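Local coordinates for probable secreted solute-binding lipoprotein (PDB 3I3V) that probably binds an as yet unidentified solute outside the cell for uptake by a membrane transporter, as other bacterial solute-binding lipoproteins do, at residues V12-G17 and V67-L72; R117-F122 and F290-N295; D50-Y55 and Y73-A78; L27-R32 and L307-R312. All blocks are in the same frame, centred on the assembly; numbering follows the deposited sequence.

Interaction 1: V12-G17 and V67-L72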
# COMPACT_ATOMS: atom_id res chain seq x y z
N VAL C 12 -26.29 -13.24 -43.03
CA VAL C 12 -25.24 -14.18 -43.35
C VAL C 12 -25.59 -15.05 -44.56
O VAL C 12 -26.58 -15.77 -44.54
CB VAL C 12 -24.96 -15.12 -42.15
CG1 VAL C 12 -23.92 -16.17 -42.51
CG2 VAL C 12 -24.49 -14.30 -40.96
N HIS C 13 -24.77 -14.97 -45.61
CA HIS C 13 -24.94 -15.76 -46.82
C HIS C 13 -24.05 -16.99 -46.64
O HIS C 13 -22.83 -16.88 -46.70
CB HIS C 13 -24.50 -14.96 -48.05
CG HIS C 13 -25.13 -15.42 -49.33
ND1 HIS C 13 -24.90 -14.81 -50.53
CD2 HIS C 13 -26.00 -16.43 -49.56
CE1 HIS C 13 -25.61 -15.42 -51.47
NE2 HIS C 13 -26.28 -16.40 -50.90
N THR C 14 -24.67 -18.14 -46.42
CA THR C 14 -23.97 -19.39 -46.12
C THR C 14 -24.30 -20.60 -46.96
O THR C 14 -25.42 -20.75 -47.42
CB THR C 14 -24.29 -19.85 -44.70
OG1 THR C 14 -24.45 -18.71 -43.86
CG2 THR C 14 -23.21 -20.75 -44.16
N GLN C 15 -23.33 -21.51 -47.06
CA GLN C 15 -23.52 -22.77 -47.77
C GLN C 15 -24.02 -23.80 -46.77
O GLN C 15 -24.41 -24.90 -47.15
CB GLN C 15 -22.20 -23.26 -48.36
CG GLN C 15 -21.75 -22.47 -49.57
CD GLN C 15 -20.51 -23.06 -50.20
OE1 GLN C 15 -19.52 -23.33 -49.51
NE2 GLN C 15 -20.54 -23.24 -51.52
N LEU C 16 -23.99 -23.43 -45.48
CA LEU C 16 -24.43 -24.31 -44.40
C LEU C 16 -25.88 -24.00 -44.05
O LEU C 16 -26.31 -22.85 -44.13
CB LEU C 16 -23.59 -24.09 -43.14
CG LEU C 16 -22.09 -24.38 -43.19
CD1 LEU C 16 -21.52 -24.24 -41.79
CD2 LEU C 16 -21.84 -25.78 -43.72
N GLY C 17 -26.62 -25.02 -43.63
CA GLY C 17 -28.01 -24.80 -43.26
C GLY C 17 -28.95 -25.93 -43.64
O GLY C 17 -30.04 -26.05 -43.09
N VAL C 67 -21.94 -11.06 -44.04
CA VAL C 67 -20.93 -12.08 -43.83
C VAL C 67 -21.22 -13.24 -44.78
O VAL C 67 -22.37 -13.63 -44.97
CB VAL C 67 -20.96 -12.63 -42.38
CG1 VAL C 67 -19.99 -13.78 -42.24
CG2 VAL C 67 -20.62 -11.52 -41.39
N VAL C 68 -20.16 -13.79 -45.36
CA VAL C 68 -20.31 -14.90 -46.28
C VAL C 68 -19.60 -16.13 -45.76
O VAL C 68 -18.54 -16.04 -45.15
CB VAL C 68 -19.73 -14.55 -47.67
CG1 VAL C 68 -20.09 -15.64 -48.67
CG2 VAL C 68 -20.27 -13.20 -48.14
N MSE C 69 -20.18 -17.30 -45.98
CA MSE C 69 -19.54 -18.53 -45.53
C MSE C 69 -19.36 -19.46 -46.71
O MSE C 69 -20.27 -20.20 -47.06
CB MSE C 69 -20.38 -19.20 -44.44
CG MSE C 69 -20.53 -18.36 -43.17
SE MSE C 69 -21.56 -19.24 -41.78
CE MSE C 69 -20.31 -20.68 -41.41
N VAL C 70 -18.17 -19.40 -47.31
CA VAL C 70 -17.84 -20.23 -48.46
C VAL C 70 -16.40 -20.73 -48.38
O VAL C 70 -15.59 -20.21 -47.60
CB VAL C 70 -17.94 -19.45 -49.81
CG1 VAL C 70 -19.22 -19.78 -50.50
CG2 VAL C 70 -17.80 -17.95 -49.57
N ASN C 71 -16.08 -21.71 -49.20
CA ASN C 71 -14.74 -22.25 -49.22
C ASN C 71 -13.91 -21.44 -50.20
O ASN C 71 -14.40 -20.48 -50.81
CB ASN C 71 -14.75 -23.73 -49.63
CG ASN C 71 -15.35 -23.96 -51.01
OD1 ASN C 71 -14.87 -24.80 -51.79
ND2 ASN C 71 -16.41 -23.22 -51.33
N LEU C 72 -12.64 -21.82 -50.34
CA LEU C 72 -11.73 -21.13 -51.23
C LEU C 72 -11.55 -21.92 -52.51
O LEU C 72 -10.95 -23.00 -52.50
CB LEU C 72 -10.37 -20.92 -50.56
CG LEU C 72 -9.40 -20.09 -51.41
CD1 LEU C 72 -9.94 -18.66 -51.49
CD2 LEU C 72 -8.00 -20.11 -50.81

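Interaction 2: R117-F122 and F290-N295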
# COMPACT_ATOMS: atom_id res chain seq x y z
N ARG C 117 -7.83 -13.39 -47.03
CA ARG C 117 -9.12 -13.45 -47.71
C ARG C 117 -10.30 -13.62 -46.76
O ARG C 117 -11.33 -12.95 -46.91
CB ARG C 117 -9.12 -14.60 -48.71
CG ARG C 117 -7.93 -14.60 -49.64
CD ARG C 117 -7.94 -15.86 -50.47
NE ARG C 117 -6.67 -16.11 -51.13
CZ ARG C 117 -6.35 -15.67 -52.35
NH1 ARG C 117 -7.22 -14.96 -53.05
NH2 ARG C 117 -5.16 -15.96 -52.87
N ALA C 118 -10.17 -14.52 -45.79
CA ALA C 118 -11.25 -14.77 -44.85
C ALA C 118 -10.79 -15.35 -43.52
O ALA C 118 -9.62 -15.65 -43.34
CB ALA C 118 -12.27 -15.72 -45.49
N PHE C 119 -11.73 -15.47 -42.58
CA PHE C 119 -11.42 -16.06 -41.29
C PHE C 119 -11.51 -17.57 -41.52
O PHE C 119 -12.56 -18.08 -41.90
CB PHE C 119 -12.46 -15.65 -40.23
CG PHE C 119 -12.29 -14.25 -39.70
CD1 PHE C 119 -12.86 -13.17 -40.35
CD2 PHE C 119 -11.61 -14.02 -38.50
CE1 PHE C 119 -12.76 -11.88 -39.82
CE2 PHE C 119 -11.51 -12.74 -37.97
CZ PHE C 119 -12.08 -11.67 -38.63
N PRO C 120 -10.41 -18.29 -41.30
CA PRO C 120 -10.47 -19.74 -41.52
C PRO C 120 -11.40 -20.38 -40.49
O PRO C 120 -11.62 -19.84 -39.41
CB PRO C 120 -9.01 -20.18 -41.32
CG PRO C 120 -8.23 -18.95 -41.69
CD PRO C 120 -9.03 -17.87 -41.00
N TYR C 121 -11.98 -21.52 -40.84
CA TYR C 121 -12.88 -22.19 -39.92
C TYR C 121 -12.91 -23.69 -40.15
O TYR C 121 -12.52 -24.45 -39.28
CB TYR C 121 -14.29 -21.60 -40.02
CG TYR C 121 -15.08 -21.73 -38.74
CD1 TYR C 121 -14.55 -21.29 -37.53
CD2 TYR C 121 -16.36 -22.28 -38.74
CE1 TYR C 121 -15.27 -21.40 -36.35
CE2 TYR C 121 -17.09 -22.39 -37.57
CZ TYR C 121 -16.54 -21.95 -36.37
OH TYR C 121 -17.25 -22.08 -35.20
N PHE C 122 -13.36 -24.13 -41.33
CA PHE C 122 -13.42 -25.56 -41.62
C PHE C 122 -12.15 -26.10 -42.28
O PHE C 122 -11.48 -25.40 -43.04
CB PHE C 122 -14.64 -25.88 -42.49
CG PHE C 122 -15.92 -25.98 -41.72
CD1 PHE C 122 -16.00 -25.54 -40.41
CD2 PHE C 122 -17.07 -26.50 -42.32
CE1 PHE C 122 -17.18 -25.63 -39.69
CE2 PHE C 122 -18.26 -26.59 -41.61
CZ PHE C 122 -18.31 -26.15 -40.28
N PHE C 290 -15.12 -17.57 -43.10
CA PHE C 290 -15.96 -16.38 -42.91
C PHE C 290 -15.43 -15.17 -43.69
O PHE C 290 -14.30 -14.72 -43.46
CB PHE C 290 -16.02 -16.00 -41.41
CG PHE C 290 -16.77 -16.99 -40.55
CD1 PHE C 290 -18.16 -17.01 -40.52
CD2 PHE C 290 -16.07 -17.91 -39.75
CE1 PHE C 290 -18.85 -17.92 -39.69
CE2 PHE C 290 -16.76 -18.81 -38.93
CZ PHE C 290 -18.15 -18.81 -38.91
N TRP C 291 -16.23 -14.63 -44.61
CA TRP C 291 -15.82 -13.47 -45.39
C TRP C 291 -16.64 -12.26 -44.97
O TRP C 291 -17.81 -12.41 -44.60
CB TRP C 291 -16.01 -13.72 -46.89
CG TRP C 291 -15.34 -14.94 -47.42
CD1 TRP C 291 -15.57 -16.24 -47.06
CD2 TRP C 291 -14.36 -15.00 -48.47
NE1 TRP C 291 -14.81 -17.09 -47.81
CE2 TRP C 291 -14.05 -16.36 -48.69
CE3 TRP C 291 -13.71 -14.02 -49.25
CZ2 TRP C 291 -13.13 -16.78 -49.66
CZ3 TRP C 291 -12.79 -14.44 -50.21
CH2 TRP C 291 -12.51 -15.80 -50.40
N ILE C 292 -16.05 -11.07 -45.02
CA ILE C 292 -16.79 -9.87 -44.66
C ILE C 292 -16.97 -8.97 -45.87
O ILE C 292 -16.02 -8.64 -46.56
CB ILE C 292 -16.08 -9.07 -43.55
CG1 ILE C 292 -15.95 -9.94 -42.29
CG2 ILE C 292 -16.87 -7.80 -43.24
CD1 ILE C 292 -15.43 -9.19 -41.09
N SER C 293 -18.21 -8.57 -46.13
CA SER C 293 -18.50 -7.72 -47.28
C SER C 293 -18.44 -6.25 -46.90
O SER C 293 -18.37 -5.91 -45.72
CB SER C 293 -19.90 -8.01 -47.81
OG SER C 293 -20.86 -7.59 -46.85
N PRO C 294 -18.43 -5.36 -47.91
CA PRO C 294 -18.38 -3.94 -47.57
C PRO C 294 -19.61 -3.57 -46.73
O PRO C 294 -19.53 -2.74 -45.84
CB PRO C 294 -18.35 -3.26 -48.93
CG PRO C 294 -17.47 -4.22 -49.72
CD PRO C 294 -18.04 -5.58 -49.32
N ASN C 295 -20.75 -4.19 -47.03
CA ASN C 295 -21.97 -3.94 -46.27
C ASN C 295 -21.73 -4.38 -44.83
O ASN C 295 -22.17 -3.73 -43.88
CB ASN C 295 -23.13 -4.75 -46.84
CG ASN C 295 -23.91 -4.00 -47.90
OD1 ASN C 295 -24.86 -4.54 -48.46
ND2 ASN C 295 -23.51 -2.77 -48.18

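Interaction 3: D50-Y55 and Y73-A78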
# COMPACT_ATOMS: atom_id res chain seq x y z
N ASP C 50 -23.87 -22.55 -56.10
CA ASP C 50 -24.10 -21.26 -56.73
C ASP C 50 -24.11 -20.06 -55.77
O ASP C 50 -24.61 -18.99 -56.12
CB ASP C 50 -25.41 -21.29 -57.52
CG ASP C 50 -26.63 -21.45 -56.62
OD1 ASP C 50 -27.76 -21.33 -57.13
OD2 ASP C 50 -26.46 -21.70 -55.41
N LEU C 51 -23.59 -20.22 -54.56
CA LEU C 51 -23.59 -19.11 -53.61
C LEU C 51 -22.74 -17.95 -54.12
O LEU C 51 -23.16 -16.79 -54.09
CB LEU C 51 -23.07 -19.56 -52.23
CG LEU C 51 -22.91 -18.48 -51.15
CD1 LEU C 51 -22.77 -19.14 -49.81
CD2 LEU C 51 -21.68 -17.60 -51.44
N ALA C 52 -21.53 -18.28 -54.58
CA ALA C 52 -20.62 -17.27 -55.11
C ALA C 52 -21.30 -16.43 -56.20
O ALA C 52 -21.19 -15.21 -56.20
CB ALA C 52 -19.38 -17.95 -55.67
N GLN C 53 -21.99 -17.09 -57.13
CA GLN C 53 -22.69 -16.39 -58.21
C GLN C 53 -23.78 -15.50 -57.64
O GLN C 53 -23.89 -14.34 -58.01
CB GLN C 53 -23.33 -17.38 -59.21
CG GLN C 53 -22.36 -18.19 -60.10
CD GLN C 53 -21.59 -19.30 -59.36
OE1 GLN C 53 -20.75 -19.98 -59.96
NE2 GLN C 53 -21.86 -19.48 -58.07
N VAL C 54 -24.59 -16.06 -56.74
CA VAL C 54 -25.68 -15.32 -56.12
C VAL C 54 -25.15 -14.15 -55.31
O VAL C 54 -25.76 -13.09 -55.29
CB VAL C 54 -26.51 -16.21 -55.19
CG1 VAL C 54 -27.64 -15.40 -54.54
CG2 VAL C 54 -27.07 -17.38 -55.98
N TYR C 55 -24.02 -14.36 -54.64
CA TYR C 55 -23.44 -13.28 -53.85
C TYR C 55 -22.96 -12.13 -54.76
O TYR C 55 -23.15 -10.96 -54.44
CB TYR C 55 -22.27 -13.78 -53.01
CG TYR C 55 -21.54 -12.66 -52.31
CD1 TYR C 55 -22.06 -12.07 -51.16
CD2 TYR C 55 -20.34 -12.17 -52.81
CE1 TYR C 55 -21.40 -11.02 -50.54
CE2 TYR C 55 -19.68 -11.12 -52.20
CZ TYR C 55 -20.22 -10.54 -51.06
OH TYR C 55 -19.56 -9.50 -50.46
N TYR C 73 -12.07 -21.40 -53.61
CA TYR C 73 -11.92 -22.05 -54.90
C TYR C 73 -11.88 -20.98 -55.98
O TYR C 73 -12.04 -19.80 -55.70
CB TYR C 73 -13.07 -23.04 -55.15
CG TYR C 73 -14.42 -22.42 -55.41
CD1 TYR C 73 -15.15 -21.80 -54.39
CD2 TYR C 73 -15.00 -22.47 -56.69
CE1 TYR C 73 -16.41 -21.24 -54.64
CE2 TYR C 73 -16.25 -21.92 -56.94
CZ TYR C 73 -16.95 -21.31 -55.92
OH TYR C 73 -18.20 -20.79 -56.18
N ASP C 74 -11.65 -21.41 -57.22
CA ASP C 74 -11.54 -20.51 -58.36
C ASP C 74 -12.25 -19.16 -58.26
O ASP C 74 -11.60 -18.11 -58.27
CB ASP C 74 -12.01 -21.22 -59.64
CG ASP C 74 -11.72 -20.41 -60.89
OD1 ASP C 74 -12.67 -20.04 -61.60
OD2 ASP C 74 -10.52 -20.15 -61.15
N LYS C 75 -13.57 -19.18 -58.17
CA LYS C 75 -14.35 -17.95 -58.10
C LYS C 75 -14.09 -17.03 -56.90
O LYS C 75 -13.83 -15.85 -57.08
CB LYS C 75 -15.85 -18.26 -58.19
CG LYS C 75 -16.74 -17.03 -58.21
CD LYS C 75 -18.12 -17.32 -58.80
CE LYS C 75 -18.14 -17.11 -60.28
NZ LYS C 75 -17.79 -15.71 -60.61
N THR C 76 -14.15 -17.57 -55.69
CA THR C 76 -13.93 -16.76 -54.49
C THR C 76 -12.47 -16.35 -54.36
O THR C 76 -12.12 -15.50 -53.55
CB THR C 76 -14.38 -17.50 -53.18
OG1 THR C 76 -13.57 -18.66 -52.96
CG2 THR C 76 -15.84 -17.92 -53.30
N LEU C 77 -11.62 -16.96 -55.17
CA LEU C 77 -10.19 -16.67 -55.16
C LEU C 77 -9.96 -15.28 -55.76
O LEU C 77 -8.91 -14.67 -55.57
CB LEU C 77 -9.49 -17.73 -56.01
CG LEU C 77 -8.19 -18.42 -55.60
CD1 LEU C 77 -7.98 -18.41 -54.11
CD2 LEU C 77 -8.24 -19.85 -56.13
N ALA C 78 -10.97 -14.78 -56.47
CA ALA C 78 -10.90 -13.47 -57.13
C ALA C 78 -11.60 -12.35 -56.37
O ALA C 78 -11.52 -11.20 -56.79
CB ALA C 78 -11.49 -13.57 -58.54
O HOH W 1 -20.22 -20.77 -54.62

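Interaction 4: L27-R32 and L307-R312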
# COMPACT_ATOMS: atom_id res chain seq x y z
N LEU C 27 -26.62 -24.45 -37.27
CA LEU C 27 -27.92 -23.95 -36.87
C LEU C 27 -27.98 -23.78 -35.34
O LEU C 27 -28.41 -22.74 -34.85
CB LEU C 27 -29.03 -24.88 -37.38
CG LEU C 27 -29.16 -24.87 -38.93
CD1 LEU C 27 -30.25 -25.81 -39.36
CD2 LEU C 27 -29.48 -23.47 -39.43
N ALA C 28 -27.53 -24.78 -34.60
CA ALA C 28 -27.54 -24.69 -33.14
C ALA C 28 -26.68 -23.52 -32.66
O ALA C 28 -27.03 -22.86 -31.70
CB ALA C 28 -27.04 -25.99 -32.52
N ALA C 29 -25.56 -23.28 -33.33
CA ALA C 29 -24.70 -22.17 -32.94
C ALA C 29 -25.41 -20.85 -33.17
O ALA C 29 -25.32 -19.94 -32.35
CB ALA C 29 -23.38 -22.21 -33.70
N VAL C 30 -26.13 -20.73 -34.29
CA VAL C 30 -26.87 -19.51 -34.61
C VAL C 30 -27.92 -19.22 -33.54
O VAL C 30 -28.03 -18.09 -33.07
CB VAL C 30 -27.62 -19.62 -35.98
CG1 VAL C 30 -28.66 -18.52 -36.09
CG2 VAL C 30 -26.63 -19.49 -37.13
N ASP C 31 -28.67 -20.24 -33.15
CA ASP C 31 -29.71 -20.09 -32.14
C ASP C 31 -29.10 -19.81 -30.78
O ASP C 31 -29.71 -19.13 -29.95
CB ASP C 31 -30.58 -21.34 -32.09
CG ASP C 31 -31.19 -21.65 -33.43
OD1 ASP C 31 -31.70 -20.71 -34.08
OD2 ASP C 31 -31.18 -22.83 -33.83
N ARG C 32 -27.90 -20.32 -30.54
CA ARG C 32 -27.24 -20.08 -29.27
C ARG C 32 -26.83 -18.60 -29.28
O ARG C 32 -27.02 -17.89 -28.30
CB ARG C 32 -26.02 -20.99 -29.10
CG ARG C 32 -25.53 -21.15 -27.66
CD ARG C 32 -24.90 -19.87 -27.11
NE ARG C 32 -24.74 -19.90 -25.65
CZ ARG C 32 -25.75 -19.92 -24.78
NH1 ARG C 32 -27.00 -19.92 -25.22
NH2 ARG C 32 -25.53 -19.95 -23.47
N LEU C 307 -18.34 -13.21 -35.08
CA LEU C 307 -17.05 -13.86 -35.25
C LEU C 307 -16.36 -14.23 -33.95
O LEU C 307 -15.69 -15.27 -33.89
CB LEU C 307 -16.13 -12.98 -36.11
CG LEU C 307 -16.14 -13.46 -37.57
CD1 LEU C 307 -15.97 -12.30 -38.52
CD2 LEU C 307 -15.03 -14.50 -37.74
N ARG C 308 -16.51 -13.42 -32.91
CA ARG C 308 -15.89 -13.75 -31.63
C ARG C 308 -16.58 -15.00 -31.09
O ARG C 308 -15.93 -15.86 -30.48
CB ARG C 308 -16.04 -12.62 -30.61
CG ARG C 308 -15.55 -11.27 -31.07
CD ARG C 308 -15.32 -10.37 -29.87
NE ARG C 308 -14.01 -10.65 -29.29
CZ ARG C 308 -12.97 -9.84 -29.41
NH1 ARG C 308 -13.10 -8.70 -30.07
NH2 ARG C 308 -11.79 -10.18 -28.90
N PHE C 309 -17.88 -15.10 -31.34
CA PHE C 309 -18.70 -16.23 -30.91
C PHE C 309 -18.23 -17.51 -31.61
O PHE C 309 -17.74 -18.44 -30.97
CB PHE C 309 -20.17 -15.96 -31.24
CG PHE C 309 -21.10 -17.09 -30.92
CD1 PHE C 309 -21.46 -17.38 -29.61
CD2 PHE C 309 -21.63 -17.88 -31.93
CE1 PHE C 309 -22.33 -18.43 -29.32
CE2 PHE C 309 -22.49 -18.94 -31.66
CZ PHE C 309 -22.84 -19.22 -30.35
N MSE C 310 -18.35 -17.54 -32.94
CA MSE C 310 -17.94 -18.69 -33.74
C MSE C 310 -16.51 -19.16 -33.44
O MSE C 310 -16.21 -20.35 -33.53
CB MSE C 310 -18.06 -18.35 -35.23
CG MSE C 310 -19.49 -18.11 -35.69
SE MSE C 310 -20.55 -19.72 -35.56
CE MSE C 310 -22.26 -18.91 -35.70
N TYR C 311 -15.63 -18.22 -33.08
CA TYR C 311 -14.24 -18.52 -32.75
C TYR C 311 -14.04 -18.90 -31.27
O TYR C 311 -12.94 -19.25 -30.86
CB TYR C 311 -13.32 -17.33 -33.08
CG TYR C 311 -12.64 -17.43 -34.42
CD1 TYR C 311 -11.30 -17.08 -34.57
CD2 TYR C 311 -13.32 -17.87 -35.55
CE1 TYR C 311 -10.65 -17.19 -35.79
CE2 TYR C 311 -12.69 -17.98 -36.78
CZ TYR C 311 -11.35 -17.63 -36.90
OH TYR C 311 -10.71 -17.75 -38.11
N ARG C 312 -15.11 -18.85 -30.48
CA ARG C 312 -15.00 -19.20 -29.07
C ARG C 312 -14.77 -20.71 -28.93
O ARG C 312 -15.45 -21.51 -29.57
CB ARG C 312 -16.27 -18.78 -28.31
CG ARG C 312 -16.01 -18.35 -26.86
CD ARG C 312 -17.21 -17.59 -26.31
NE ARG C 312 -18.35 -18.47 -26.13
CZ ARG C 312 -19.61 -18.08 -26.16
NH1 ARG C 312 -19.89 -16.79 -26.38
NH2 ARG C 312 -20.59 -18.96 -25.96

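Interaction 1: V12-G17 and V67-L72
Met69, present as selenomethionine, places CG anti to its carbonyl carbon (chi1 -63°), runs on extended and then bends at chi3, while Thr14 turns CG2 anti to its own backbone N. The two side chains therefore lie alongside each other on one face of the sheet. They belong to neighbouring parallel strands, 9-14 and 67-70, the inner pair of a sheet ordered 2-1-3-n as in type II periplasmic binding proteins. The strand axes are only 11° apart. His13 turns both backbone polar atoms to the neighbour: its N donates to Val67 O at 2.8 Å, nearly along the C=O axis, and its O accepts from Met69 N, also at 2.8 Å. Between the two His13 bonds, Val68 CA directs its hydrogen at His13 O. A longer, weak bond from Gln15 N to Met69 O (3.3 Å) continues the pairing where strand 9-14 has ended.

Beta-branched valine suits the extended backbone here, and Val12 lies beside Val67 on the face with Thr14 and Met69, where Tyr26 of helix 23-36 packs on Val12, Thr14 and Met69. His13 and Val68 face helix 51-60 instead, and the imidazole NE2 leads away to Asn47. Beyond the strand, the long flexible chain of Gln15 crosses Val70 at about a right angle, with CD 3.5 Å from Val70 CG1, and its NE2 is held by Gly48 O. Packing is tightest where Thr14 CG2 meets Met69 CB at 3.2 Å, closer than usual for two carbons. At the tip of the bent chain, Met69 CE rests 3.8 Å from Leu16 CD1.

Interaction 2: R117-F122 and F290-N295
A single antiparallel bridge, a hydrogen-bonded pair of Phe119 and Phe290, joins the chain leading into strand 122-131 to strand 289-292, the antiparallel strand beside 67-70 in the sheet of this type II binding-protein lobe. Phe119 N donates to Phe290 O at 2.8 Å with a nearly straight N-H...O angle of 168°. The return bond, Phe290 N to Phe119 O, measures 2.9 Å, and both donors meet a lone pair in the carbonyl plane. Phe290 thus spends its backbone polar atoms on this segment, whereas Trp291 bonds to Val68 through its backbone and to Val70 O through indole NE1.

Several other polar groups here find partners outside the two segments. Pro120, which has no N-H to offer, gives its O to Tyr311 OH, and the Tyr121 hydroxyl reaches Met310 O. Ser293, the N-cap residue of helix 294-298, places OG on Gly296 N and also bonds Ala65 O.

Small and flat side chains fill the space around the bridge. The Ala118 methyl sits squarely over the five-membered ring of Trp291, a CH-pi contact with CB 3.5 Å from the centroid; a compact residue suits this close approach. Tyr121 puts CG anti to its backbone N (chi1 -153°), presenting a ring face to the edge of Phe290 in an edge-to-face pair with centroids 4.8 Å apart and planes at 61°. On the neighbouring Phe119 ring, Ile292 CD1 touches the edge, 4.0 Å from CE1.

Interaction 3: D50-Y55 and Y73-A78
Thr76 OG1 is gripped by two hydrogen bonds: it accepts from Tyr73 N at 3.2 Å, with a nearly straight N-H...O angle of 167°, and its hydroxyl pairs with Asn71 O. A short side chain with both donor and acceptor capacity suits this task, which ties 73-78 back to the end of strand 67-70. Tyr73 sets CG in the crowded position between backbone N and carbonyl carbon (chi1 70°), and its hydroxyl then meets the first turn of helix 51-60. There a water 2.6 Å from Tyr73 OH accepts from Ala52 N at 2.8 Å, giving a partner to a first-turn amide, ahead of the Val54 N to Asp50 O helical bond.

Ala52 is small enough to let two longer side chains close over it. Its CB lies 3.1 Å from Tyr73 OH, and Lys75 CD presses against it at 3.4 Å, tighter than usual. Lys75 starts with CG anti to its backbone N, then bends at chi3 and chi4, so the aliphatic part packs while NZ forms a salt bridge with Glu56. On the more exposed side Gln53 crosses the lysine obliquely, OE1 3.9 Å from Lys75 CE.

Helix 51-60, packed here on the loop after strand 67-70, belongs to a beta-alpha-beta crossover joining parallel strands 41-46 and 67-70, with strand 9-14 between them in the sheet; that strand order is consistent with a type II periplasmic-binding-protein fold.

Interaction 4: L27-R32 and L307-R312
Two helices approach closely here, Ala29 CA standing 7.6 Å from Met310 CA across the contact. Segment 27-32 lies within helix 23-36, whereas 307-312 includes the last turn of helix 300-310; there Arg312 N bonds to Phe309 O at 2.7 Å before Arg312 takes the N-cap position of the next helix. Both helices pack on the same face of the sheet in one lobe of this type II binding-protein fold, helix 23-36 over Val12 and Met69, helix 300-310 over Phe290.

Alanine at position 29 leaves room for this approach. Phe309, with CG anti to its backbone N (chi1 176°), stretches straight across the interface, its CE2 3.1 Å from Ala29 O. Met310, present as selenomethionine, bends at chi2 and brings CE to 4.0 Å from Ala29 CB, at the edge and in the plane of the Phe309 ring.

Arg32 bends at chi2 (-70°) and crosses Phe309 at about a right angle, so its aliphatic part packs while its guanidinium stays in the polar margin. There it nears Arg312, two like charges whose repulsion is probably offset by Glu36, which forms salt bridges with both, by Glu35, which pairs with Arg32, and by Asp314, which pairs with Arg312. Arg32 packs on Arg32 of the second subunit, so this margin reaches the subunit interface. Arg32 CD touches the edge of the phenylalanine ring, 3.7 Å from Phe309 CE1.

Overall arrangement
All four contacts lie in one lobe, around its four-stranded sheet. Interactions 1 and 2, centres about 9 Å apart, share that sheet and also pack together where Met69 CE lies 3.6 Å from Phe290 CE1. Interaction 3 flanks one face, its centre about 10 Å from that of interaction 1, and Tyr55 there packs on Val68. Interaction 4 flanks the other face, its centre about 24 Å from that of interaction 3, with no touch between them. Interaction 2 reaches interaction 4 where Phe119 CG lies 3.4 Å from Leu307 CD2. Helices on both faces of a sheet suit a binding-protein lobe; the solute is unidentified.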